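Toll-like receptor 13 (Mus musculus, PDB 4Z0C) recognises bacterial 23S ribosomal RNA through its leucine-rich-repeat ectodomain and signals via MYD88 and TRAF6 to activate NF-kappa-B and the inflammatory response. Local coordinates at residues 48-53 against 69-74; 181-186 against 203-208; 476-481 against 500-505. All coordinates share one frame; numbering follows the deposited sequence.

Overall arrangement
All three contacts join neighbouring turns of the leucine-rich-repeat solenoid, the RNA-binding ectodomain, with segments running in the same direction, almost parallel in contacts 2 and 3 and more loosely in contact 1. Each is partly buried; contact 3 has no exposed touching residue, contact 1 has two. Contacts 2 and 3 hold strands of the long parallel run, with leucines on the buried side; contact 1 is a separate two-stranded pairing with fewer backbone bonds. Sugar is held by backbone groups of 69-74 in contact 1 and bonded to an asparagine in contact 2. Contact 3, about 43 Å from contact 2 centre to centre, instead meets RNA through D478, M480 and the tyrosine of a Tyr-Phe stack.

Contact 1: residues 48-53 against 69-74; sequences QVLPPW and NSIWKI. With NAG (2-acetamido-2-deoxy-beta-D-glucopyranose), chain L.
Two short parallel strands, 49-50 of the first leucine-rich repeat and 73-74 of the second, pair here as a small sheet of their own, separate from the main run of solenoid strands. Two backbone bonds join them. L50 N reaches K73 O at 2.8 Å, nearly along the C=O axis, and W72 N gives a longer bond of 3.2 Å to Q48 O, approaching in the carbonyl plane. On the buried side, L50 CD1 meets the tip of I71, CD1 to CD1 at 3.6 Å, the two side chains crossing obliquely. I74 lies alongside L50 and places its CG2 branch against L50 CB and CD2. Branched aliphatic residues suit this side, where L50 also packs on L26 of helix 26-30 and on F79.

V49 and K73 point together to the other side, V49 CG1 lying loosely alongside K73 CB. Lysine suits this more exposed side, its long chain carrying the amine to a salt bridge with D75. Q48 CG lies against S70 CB at 4.0 Å. W72 holds CG in the crowded position between backbone N and carbonyl carbon (chi1 65°); its CD1 comes 3.5 Å from Q48 O, and K73 CB sits 3.6 Å above the centre of one ring face.

Beyond the pair lies an N-acetylglucosamine that also bonds to S97 O. It reads backbone groups of 69-74: its O3 donates to W72 O at 2.9 Å, and its acetamide oxygen O7 receives an almost straight bond from I74 N at 2.7 Å.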
loop_
_atom_site.group_PDB
_atom_site.type_symbol
_atom_site.label_atom_id
_atom_site.label_comp_id
_atom_site.label_asym_id
_atom_site.label_seq_id
_atom_site.Cartn_x
_atom_site.Cartn_y
_atom_site.Cartn_z
ATOM N N GLN A 48 -40.033 10.793 -1.403
ATOM C CA GLN A 48 -40.603 11.524 -2.528
ATOM C C GLN A 48 -41.602 12.600 -2.095
ATOM O O GLN A 48 -41.628 13.685 -2.667
ATOM C CB GLN A 48 -41.270 10.572 -3.527
ATOM C CG GLN A 48 -40.295 9.852 -4.438
ATOM C CD GLN A 48 -40.946 9.262 -5.680
ATOM O OE1 GLN A 48 -42.137 9.003 -5.708
ATOM N NE2 GLN A 48 -40.146 9.025 -6.707
ATOM N N VAL A 49 -42.413 12.327 -1.078
ATOM C CA VAL A 49 -43.370 13.336 -0.636
ATOM C C VAL A 49 -43.277 13.595 0.858
ATOM O O VAL A 49 -42.948 12.703 1.642
ATOM C CB VAL A 49 -44.843 12.998 -1.019
ATOM C CG1 VAL A 49 -44.951 12.573 -2.479
ATOM C CG2 VAL A 49 -45.406 11.930 -0.117
ATOM N N LEU A 50 -43.545 14.840 1.236
ATOM C CA LEU A 50 -43.605 15.223 2.636
ATOM C C LEU A 50 -45.046 15.600 2.957
ATOM O O LEU A 50 -45.479 16.721 2.661
ATOM C CB LEU A 50 -42.683 16.414 2.920
ATOM C CG LEU A 50 -41.305 16.134 3.527
ATOM C CD1 LEU A 50 -40.491 15.262 2.604
ATOM C CD2 LEU A 50 -40.559 17.410 3.880
ATOM N N PRO A 51 -45.795 14.654 3.553
ATOM C CA PRO A 51 -47.203 14.809 3.949
ATOM C C PRO A 51 -47.397 15.896 5.005
ATOM O O PRO A 51 -46.417 16.319 5.625
ATOM C CB PRO A 51 -47.569 13.428 4.515
ATOM C CG PRO A 51 -46.242 12.747 4.819
ATOM C CD PRO A 51 -45.291 13.288 3.802
ATOM N N PRO A 52 -48.652 16.360 5.181
ATOM C CA PRO A 52 -49.103 17.456 6.054
ATOM C C PRO A 52 -48.716 17.459 7.539
ATOM O O PRO A 52 -48.720 18.526 8.124
ATOM C CB PRO A 52 -50.623 17.377 5.929
ATOM C CG PRO A 52 -50.838 16.917 4.547
ATOM C CD PRO A 52 -49.729 15.946 4.261
ATOM N N TRP A 53 -48.426 16.335 8.165
ATOM C CA TRP A 53 -47.916 16.424 9.530
ATOM C C TRP A 53 -46.791 15.429 9.725
ATOM O O TRP A 53 -46.883 14.527 10.562
ATOM C CB TRP A 53 -49.024 16.217 10.577
ATOM C CG TRP A 53 -49.725 17.485 10.991
ATOM C CD1 TRP A 53 -50.751 18.119 10.330
ATOM C CD2 TRP A 53 -49.452 18.282 12.156
ATOM N NE1 TRP A 53 -51.124 19.252 11.014
ATOM C CE2 TRP A 53 -50.348 19.377 12.136
ATOM C CE3 TRP A 53 -48.534 18.182 13.208
ATOM C CZ2 TRP A 53 -50.351 20.360 13.128
ATOM C CZ3 TRP A 53 -48.551 19.159 14.204
ATOM C CH2 TRP A 53 -49.454 20.228 14.155
ATOM N N ASN A 69 -32.453 13.175 -1.567
ATOM C CA ASN A 69 -33.614 12.303 -1.667
ATOM C C ASN A 69 -34.304 12.559 -3.002
ATOM O O ASN A 69 -33.655 13.026 -3.927
ATOM C CB ASN A 69 -34.552 12.479 -0.475
ATOM C CG ASN A 69 -34.164 11.581 0.702
ATOM O OD1 ASN A 69 -34.595 10.438 0.775
ATOM N ND2 ASN A 69 -33.382 12.110 1.638
ATOM N N SER A 70 -35.585 12.238 -3.137
ATOM C CA SER A 70 -36.270 12.521 -4.403
ATOM C C SER A 70 -37.498 13.376 -4.170
ATOM O O SER A 70 -38.483 13.295 -4.905
ATOM C CB SER A 70 -36.644 11.237 -5.141
ATOM O OG SER A 70 -35.497 10.432 -5.379
ATOM N N ILE A 71 -37.425 14.198 -3.132
ATOM C CA ILE A 71 -38.536 15.042 -2.730
ATOM C C ILE A 71 -38.918 16.059 -3.790
ATOM O O ILE A 71 -38.116 16.919 -4.171
ATOM C CB ILE A 71 -38.209 15.775 -1.432
ATOM C CG1 ILE A 71 -38.035 14.755 -0.298
ATOM C CG2 ILE A 71 -39.303 16.788 -1.129
ATOM C CD1 ILE A 71 -37.313 15.292 0.929
ATOM N N TRP A 72 -40.151 15.962 -4.266
ATOM C CA TRP A 72 -40.645 16.900 -5.265
ATOM C C TRP A 72 -41.949 17.531 -4.800
ATOM O O TRP A 72 -42.497 18.416 -5.463
ATOM C CB TRP A 72 -40.855 16.189 -6.600
ATOM C CG TRP A 72 -41.929 15.163 -6.548
ATOM C CD1 TRP A 72 -41.792 13.862 -6.198
ATOM C CD2 TRP A 72 -43.313 15.349 -6.872
ATOM N NE1 TRP A 72 -43.003 13.221 -6.276
ATOM C CE2 TRP A 72 -43.953 14.113 -6.690
ATOM C CE3 TRP A 72 -44.070 16.443 -7.299
ATOM C CZ2 TRP A 72 -45.312 13.937 -6.916
ATOM C CZ3 TRP A 72 -45.425 16.267 -7.521
ATOM C CH2 TRP A 72 -46.030 15.025 -7.330
ATOM N N LYS A 73 -42.444 17.072 -3.656
ATOM C CA LYS A 73 -43.758 17.495 -3.183
ATOM C C LYS A 73 -43.771 17.620 -1.670
ATOM O O LYS A 73 -43.660 16.632 -0.957
ATOM C CB LYS A 73 -44.820 16.501 -3.646
ATOM C CG LYS A 73 -46.248 16.834 -3.249
ATOM C CD LYS A 73 -47.192 15.907 -4.001
ATOM C CE LYS A 73 -48.628 16.051 -3.554
ATOM N NZ LYS A 73 -48.826 15.429 -2.217
ATOM N N ILE A 74 -43.894 18.853 -1.191
ATOM C CA ILE A 74 -43.930 19.129 0.237
ATOM C C ILE A 74 -45.277 19.771 0.528
ATOM O O ILE A 74 -45.495 20.947 0.185
ATOM C CB ILE A 74 -42.809 20.109 0.653
ATOM C CG1 ILE A 74 -41.469 19.688 0.035
ATOM C CG2 ILE A 74 -42.729 20.227 2.188
ATOM C CD1 ILE A 74 -40.247 20.305 0.699
HETATM C C1 NAG L . -45.937 23.095 -5.508
HETATM C C2 NAG L . -45.244 21.727 -5.454
HETATM C C3 NAG L . -45.170 21.033 -6.812
HETATM C C4 NAG L . -46.477 21.140 -7.595
HETATM C C5 NAG L . -47.048 22.555 -7.532
HETATM C C6 NAG L . -48.419 22.655 -8.205
HETATM C C7 NAG L . -43.532 21.256 -3.790
HETATM C C8 NAG L . -42.064 20.986 -3.634
HETATM N N2 NAG L . -43.905 21.857 -4.914
HETATM O O3 NAG L . -44.859 19.674 -6.602
HETATM O O4 NAG L . -46.221 20.798 -8.941
HETATM O O5 NAG L . -47.166 22.979 -6.189
HETATM O O6 NAG L . -49.430 22.133 -7.367
HETATM O O7 NAG L . -44.313 20.926 -2.903
#

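Contact 2: residues 181-186 against 203-208. With NAG (2-acetamido-2-deoxy-beta-D-glucopyranose), chain N.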
loop_
_atom_site.group_PDB
_atom_site.type_symbol
_atom_site.label_atom_id
_atom_site.label_comp_id
_atom_site.label_asym_id
_atom_site.label_seq_id
_atom_site.Cartn_x
_atom_site.Cartn_y
_atom_site.Cartn_z
ATOM N N LEU A 181 -29.736 42.373 4.582
ATOM C CA LEU A 181 -28.822 41.613 3.715
ATOM C C LEU A 181 -27.357 42.039 3.775
ATOM O O LEU A 181 -27.025 43.179 3.467
ATOM C CB LEU A 181 -29.290 41.704 2.256
ATOM C CG LEU A 181 -28.809 40.539 1.397
ATOM C CD1 LEU A 181 -29.406 39.252 1.932
ATOM C CD2 LEU A 181 -29.189 40.738 -0.060
ATOM N N THR A 182 -26.479 41.095 4.112
ATOM C CA THR A 182 -25.046 41.382 4.180
ATOM C C THR A 182 -24.262 40.708 3.053
ATOM O O THR A 182 -23.285 41.268 2.543
ATOM C CB THR A 182 -24.443 40.932 5.522
ATOM O OG1 THR A 182 -24.681 39.531 5.708
ATOM C CG2 THR A 182 -25.071 41.678 6.665
ATOM N N HIS A 183 -24.705 39.515 2.660
ATOM C CA HIS A 183 -24.031 38.736 1.622
ATOM C C HIS A 183 -24.980 38.361 0.498
ATOM O O HIS A 183 -26.064 37.808 0.735
ATOM C CB HIS A 183 -23.450 37.440 2.198
ATOM C CG HIS A 183 -22.341 37.653 3.179
ATOM N ND1 HIS A 183 -22.511 38.344 4.361
ATOM C CD2 HIS A 183 -21.048 37.255 3.157
ATOM C CE1 HIS A 183 -21.367 38.374 5.019
ATOM N NE2 HIS A 183 -20.465 37.717 4.314
ATOM N N LEU A 184 -24.541 38.604 -0.729
ATOM C CA LEU A 184 -25.347 38.264 -1.884
ATOM C C LEU A 184 -24.442 37.718 -2.985
ATOM O O LEU A 184 -23.383 38.270 -3.257
ATOM C CB LEU A 184 -26.097 39.505 -2.371
ATOM C CG LEU A 184 -26.944 39.402 -3.637
ATOM C CD1 LEU A 184 -28.123 38.463 -3.431
ATOM C CD2 LEU A 184 -27.402 40.791 -4.066
ATOM N N SER A 185 -24.853 36.629 -3.618
ATOM C CA SER A 185 -24.031 36.052 -4.658
ATOM C C SER A 185 -24.791 35.708 -5.928
ATOM O O SER A 185 -25.803 35.015 -5.878
ATOM C CB SER A 185 -23.304 34.809 -4.130
ATOM O OG SER A 185 -22.575 34.198 -5.179
ATOM N N PHE A 186 -24.287 36.190 -7.064
ATOM C CA PHE A 186 -24.794 35.800 -8.386
ATOM C C PHE A 186 -23.775 34.950 -9.163
ATOM O O PHE A 186 -23.827 34.880 -10.395
ATOM C CB PHE A 186 -25.123 37.037 -9.232
ATOM C CG PHE A 186 -26.235 37.863 -8.684
ATOM C CD1 PHE A 186 -27.561 37.525 -8.940
ATOM C CD2 PHE A 186 -25.961 38.974 -7.904
ATOM C CE1 PHE A 186 -28.602 38.283 -8.422
ATOM C CE2 PHE A 186 -26.995 39.732 -7.380
ATOM C CZ PHE A 186 -28.316 39.381 -7.640
ATOM N N ASN A 203 -27.060 47.459 3.874
ATOM C CA ASN A 203 -26.127 46.735 4.735
ATOM C C ASN A 203 -25.264 45.670 4.045
ATOM O O ASN A 203 -24.593 44.885 4.715
ATOM C CB ASN A 203 -26.858 46.157 5.943
ATOM C CG ASN A 203 -27.335 47.237 6.883
ATOM O OD1 ASN A 203 -26.617 48.210 7.140
ATOM N ND2 ASN A 203 -28.555 47.089 7.391
ATOM N N LEU A 204 -25.273 45.664 2.713
ATOM C CA LEU A 204 -24.517 44.677 1.946
ATOM C C LEU A 204 -23.005 44.903 2.058
ATOM O O LEU A 204 -22.500 45.993 1.757
ATOM C CB LEU A 204 -24.961 44.683 0.475
ATOM C CG LEU A 204 -24.639 43.355 -0.212
ATOM C CD1 LEU A 204 -25.513 42.279 0.369
ATOM C CD2 LEU A 204 -24.856 43.418 -1.703
ATOM N N THR A 205 -22.285 43.872 2.491
ATOM C CA THR A 205 -20.823 43.959 2.590
ATOM C C THR A 205 -20.102 43.110 1.554
ATOM O O THR A 205 -18.970 43.397 1.198
ATOM C CB THR A 205 -20.332 43.540 3.970
ATOM O OG1 THR A 205 -20.922 42.283 4.289
ATOM C CG2 THR A 205 -20.789 44.527 5.023
ATOM N N ASN A 206 -20.765 42.062 1.085
ATOM C CA ASN A 206 -20.163 41.105 0.175
ATOM C C ASN A 206 -21.074 40.873 -1.025
ATOM O O ASN A 206 -22.206 40.421 -0.878
ATOM C CB ASN A 206 -19.910 39.752 0.880
ATOM C CG ASN A 206 -18.769 39.805 1.913
ATOM O OD1 ASN A 206 -18.860 40.511 2.920
ATOM N ND2 ASN A 206 -17.699 39.029 1.667
ATOM N N LEU A 207 -20.564 41.166 -2.212
ATOM C CA LEU A 207 -21.288 40.895 -3.445
ATOM C C LEU A 207 -20.428 40.101 -4.388
ATOM O O LEU A 207 -19.262 40.427 -4.598
ATOM C CB LEU A 207 -21.687 42.194 -4.139
ATOM C CG LEU A 207 -22.299 42.036 -5.537
ATOM C CD1 LEU A 207 -23.640 41.314 -5.503
ATOM C CD2 LEU A 207 -22.383 43.395 -6.288
ATOM N N SER A 208 -21.002 39.066 -4.976
ATOM C CA SER A 208 -20.296 38.348 -6.023
ATOM C C SER A 208 -21.090 38.309 -7.309
ATOM O O SER A 208 -22.282 38.019 -7.294
ATOM C CB SER A 208 -19.938 36.911 -5.586
ATOM O OG SER A 208 -19.335 36.247 -6.679
HETATM C C1 NAG N . -16.749 39.031 2.769
HETATM C C2 NAG N . -16.121 37.632 2.836
HETATM C C3 NAG N . -14.998 37.562 3.854
HETATM C C4 NAG N . -13.964 38.639 3.578
HETATM C C5 NAG N . -14.658 39.992 3.575
HETATM C C6 NAG N . -13.609 41.065 3.273
HETATM C C7 NAG N . -17.572 35.769 2.312
HETATM C C8 NAG N . -18.292 34.570 2.867
HETATM N N2 NAG N . -17.093 36.624 3.204
HETATM O O3 NAG N . -14.429 36.279 3.809
HETATM O O4 NAG N . -12.951 38.643 4.565
HETATM O O5 NAG N . -15.735 40.029 2.636
HETATM O O6 NAG N . -14.184 42.345 3.379
HETATM O O7 NAG N . -17.444 35.945 1.099
HETATM O O HOH W 1 -28.649 45.521 2.884
#
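Consecutive turns of a leucine-rich-repeat solenoid, the seventh and eighth repeats, meet along strands 183-185 and 206-208, whose axes run parallel 4.8 Å apart. The entry to the ladder is gripped at one acceptor, T182 O, which takes T205 N on a lone pair at 2.8 Å and N206 N nearly along the C=O axis at 3.0 Å. L184 N then donates to N206 O, L184 O accepts from S208 N, and F186 N closes the row on S208 O at 2.7 Å, coming from above the carbonyl plane. Before the strands, a water spans the gap by donating to L181 O and accepting from N203 N.

Leucines fill the inner side, as in the leucine-rich-repeat consensus. L181, L184, L204 and L207 all hold CG anti to the backbone N, and L181 lies beside L204 and L184 beside L207: L204 CD1 touches both L181 CG and L184 CB, while L184 CD2 faces L207 CD1 at 4.1 Å. The F186 ring presents its edge to L207 CD1, and also packs edge-to-face with F145. This is the regular stacking of one repeat's hydrophobic residues on the next that makes the solenoid core.

The opposite side is polar and carries sugar. N206 ND2 is covalently joined to C1 of an N-acetylglucosamine, and its amide lies stacked against the imidazole of H183, planes 12° apart, with N206 OD1 over one ring face, 3.5 Å from H183 NE2. The ring is held in rotation by H183 ND1, which donates in its own plane to T182 OG1 at 2.8 Å; T182 OG1 in turn bonds E159 O, which positions it. At the ring's edge the sugar's acetamide comes near, its N2 lying 3.7 Å from H183 NE2.

Contact 3: residues 476-481 against 500-505; sequences SLDLMY and ILKLGF. With nucleotides of chain C.
The rings of Y481 and F505 lie almost parallel, planes 4° apart, in an offset stack with centroids 4.5 Å from each other. The offset puts F505 CB over the centre of the tyrosine face, a CH-pi contact, while Y481 OH sits 3.3 Å above the centre of the phenylalanine ring. With similar chi1 and the same positive-phi backbone, both rings point the same way. The methyl of M480 lies at the edge of the F505 ring, and H457 stacks with Y481. Nucleotide G3 of chain C also meets the tyrosine: its ribose O4' lies at the ring edge, and Y481 OH is 3.2 Å from its C5'.

The base of G3 is read by D478. Its OD2 accepts from both G3 N1, at 2.8 Å, and G3 N2, so one carboxylate oxygen grips the two N-H groups of the guanine edge. The other oxygen, OD1, takes the backbone N of M480 at 3.0 Å in an Asx turn, which fixes the rotation of the carboxylate. M480, bent at chi2 and chi3, lays its CE against the base, 3.3 Å from G3 N3. The extended K502 runs its CD past G3 N2; its NZ, 5.1 Å from D478 OD2 and not in contact, may help keep the acid ionised.

Behind the RNA, L477 N donates to I500 O, L477 O accepts from K502 N, L479 N reaches K502 O at 2.8 Å, and Y481 N bonds G504 O next to the stacked rings. L477 with L501, and L479 with L503, pack side by side on the inward side, where leucine suits the core. Parallel strands with leucines inward are typical of a leucine-rich-repeat solenoid; here, at repeats 19 and 20, outward side chains meet the ssRNA.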
loop_
_atom_site.group_PDB
_atom_site.type_symbol
_atom_site.label_atom_id
_atom_site.label_comp_id
_atom_site.label_asym_id
_atom_site.label_seq_id
_atom_site.Cartn_x
_atom_site.Cartn_y
_atom_site.Cartn_z
ATOM N N SER A 476 2.942 15.906 18.008
ATOM C CA SER A 476 2.337 15.032 17.025
ATOM C C SER A 476 3.368 14.528 15.983
ATOM O O SER A 476 4.170 15.289 15.452
ATOM C CB SER A 476 1.179 15.764 16.351
ATOM O OG SER A 476 0.512 14.910 15.441
ATOM N N LEU A 477 3.373 13.227 15.719
ATOM C CA LEU A 477 4.305 12.671 14.741
ATOM C C LEU A 477 3.562 11.731 13.807
ATOM O O LEU A 477 3.036 10.699 14.239
ATOM C CB LEU A 477 5.465 11.949 15.445
ATOM C CG LEU A 477 6.531 11.205 14.628
ATOM C CD1 LEU A 477 7.297 12.069 13.589
ATOM C CD2 LEU A 477 7.519 10.547 15.587
ATOM N N ASP A 478 3.520 12.103 12.532
ATOM C CA ASP A 478 2.819 11.334 11.514
ATOM C C ASP A 478 3.820 10.568 10.632
ATOM O O ASP A 478 4.576 11.175 9.861
ATOM C CB ASP A 478 1.979 12.265 10.647
ATOM C CG ASP A 478 1.119 11.512 9.634
ATOM O OD1 ASP A 478 1.353 10.304 9.431
ATOM O OD2 ASP A 478 0.216 12.126 9.023
ATOM N N LEU A 479 3.817 9.237 10.749
ATOM C CA LEU A 479 4.696 8.367 9.959
ATOM C C LEU A 479 3.907 7.379 9.114
ATOM O O LEU A 479 4.426 6.343 8.736
ATOM C CB LEU A 479 5.663 7.602 10.870
ATOM C CG LEU A 479 6.822 8.427 11.423
ATOM C CD1 LEU A 479 7.521 7.735 12.578
ATOM C CD2 LEU A 479 7.810 8.715 10.308
ATOM N N MET A 480 2.647 7.694 8.839
ATOM C CA MET A 480 1.779 6.803 8.067
ATOM C C MET A 480 2.250 6.597 6.633
ATOM O O MET A 480 2.909 7.464 6.043
ATOM C CB MET A 480 0.347 7.345 8.055
ATOM C CG MET A 480 -0.233 7.582 9.468
ATOM S SD MET A 480 -1.620 6.529 9.952
ATOM C CE MET A 480 -2.875 6.905 8.731
ATOM N N TYR A 481 1.908 5.442 6.074
ATOM C CA TYR A 481 2.221 5.146 4.674
ATOM C C TYR A 481 3.706 5.235 4.342
ATOM O O TYR A 481 4.109 5.934 3.431
ATOM C CB TYR A 481 1.399 6.015 3.737
ATOM C CG TYR A 481 -0.053 5.658 3.783
ATOM C CD1 TYR A 481 -0.554 4.631 3.003
ATOM C CD2 TYR A 481 -0.921 6.316 4.643
ATOM C CE1 TYR A 481 -1.893 4.282 3.055
ATOM C CE2 TYR A 481 -2.267 5.970 4.708
ATOM C CZ TYR A 481 -2.744 4.963 3.903
ATOM O OH TYR A 481 -4.075 4.613 3.956
ATOM N N ILE A 500 0.718 12.174 20.191
ATOM C CA ILE A 500 0.101 11.432 19.102
ATOM C C ILE A 500 1.188 10.845 18.231
ATOM O O ILE A 500 2.082 11.562 17.785
ATOM C CB ILE A 500 -0.755 12.354 18.215
ATOM C CG1 ILE A 500 -1.869 13.012 19.029
ATOM C CG2 ILE A 500 -1.338 11.581 17.057
ATOM C CD1 ILE A 500 -2.612 14.118 18.253
ATOM N N LEU A 501 1.128 9.539 18.011
ATOM C CA LEU A 501 2.062 8.856 17.127
ATOM C C LEU A 501 1.299 7.983 16.135
ATOM O O LEU A 501 0.569 7.080 16.522
ATOM C CB LEU A 501 3.066 8.033 17.929
ATOM C CG LEU A 501 4.023 7.145 17.127
ATOM C CD1 LEU A 501 4.936 7.975 16.232
ATOM C CD2 LEU A 501 4.858 6.251 18.065
ATOM N N LYS A 502 1.479 8.267 14.851
ATOM C CA LYS A 502 0.732 7.597 13.795
ATOM C C LYS A 502 1.635 6.729 12.915
ATOM O O LYS A 502 2.458 7.239 12.168
ATOM C CB LYS A 502 0.039 8.639 12.942
ATOM C CG LYS A 502 -0.898 9.561 13.745
ATOM C CD LYS A 502 -1.582 10.536 12.837
ATOM C CE LYS A 502 -2.574 11.378 13.610
ATOM N NZ LYS A 502 -3.324 12.303 12.711
ATOM N N LEU A 503 1.459 5.418 12.996
ATOM C CA LEU A 503 2.352 4.484 12.324
ATOM C C LEU A 503 1.576 3.510 11.453
ATOM O O LEU A 503 2.065 2.439 11.125
ATOM C CB LEU A 503 3.159 3.712 13.353
ATOM C CG LEU A 503 4.320 4.433 14.036
ATOM C CD1 LEU A 503 4.836 3.563 15.187
ATOM C CD2 LEU A 503 5.436 4.731 13.068
ATOM N N GLY A 504 0.347 3.862 11.120
ATOM C CA GLY A 504 -0.494 2.970 10.345
ATOM C C GLY A 504 0.032 2.804 8.938
ATOM O O GLY A 504 0.793 3.630 8.471
ATOM N N PHE A 505 -0.367 1.725 8.271
ATOM C CA PHE A 505 0.011 1.473 6.880
ATOM C C PHE A 505 1.510 1.491 6.629
ATOM O O PHE A 505 1.987 2.058 5.652
ATOM C CB PHE A 505 -0.738 2.408 5.942
ATOM C CG PHE A 505 -2.217 2.397 6.161
ATOM C CD1 PHE A 505 -3.014 1.478 5.506
ATOM C CD2 PHE A 505 -2.805 3.278 7.054
ATOM C CE1 PHE A 505 -4.392 1.450 5.717
ATOM C CE2 PHE A 505 -4.179 3.260 7.277
ATOM C CZ PHE A 505 -4.972 2.337 6.609
ATOM P P G C 3 -7.659 6.177 2.002
ATOM O OP1 G C 3 -6.626 5.537 1.178
ATOM O OP2 G C 3 -8.897 5.412 2.284
ATOM O "O5'" G C 3 -6.955 6.595 3.369
ATOM C "C5'" G C 3 -7.077 5.708 4.487
ATOM C "C4'" G C 3 -7.146 6.418 5.820
ATOM O "O4'" G C 3 -5.854 6.989 6.137
ATOM C "C3'" G C 3 -8.156 7.565 5.927
ATOM O "O3'" G C 3 -8.601 7.665 7.278
ATOM C "C2'" G C 3 -7.289 8.782 5.638
ATOM O "O2'" G C 3 -7.798 9.969 6.190
ATOM C "C1'" G C 3 -5.976 8.382 6.316
ATOM N N9 G C 3 -4.767 8.986 5.769
ATOM C C8 G C 3 -4.314 8.917 4.476
ATOM N N7 G C 3 -3.174 9.527 4.315
ATOM C C5 G C 3 -2.849 10.013 5.576
ATOM C C6 G C 3 -1.726 10.757 6.024
ATOM O O6 G C 3 -0.760 11.179 5.391
ATOM N N1 G C 3 -1.796 11.031 7.377
ATOM C C2 G C 3 -2.826 10.649 8.201
ATOM N N2 G C 3 -2.700 11.025 9.479
ATOM N N3 G C 3 -3.881 9.960 7.801
ATOM C C4 G C 3 -3.825 9.678 6.487
#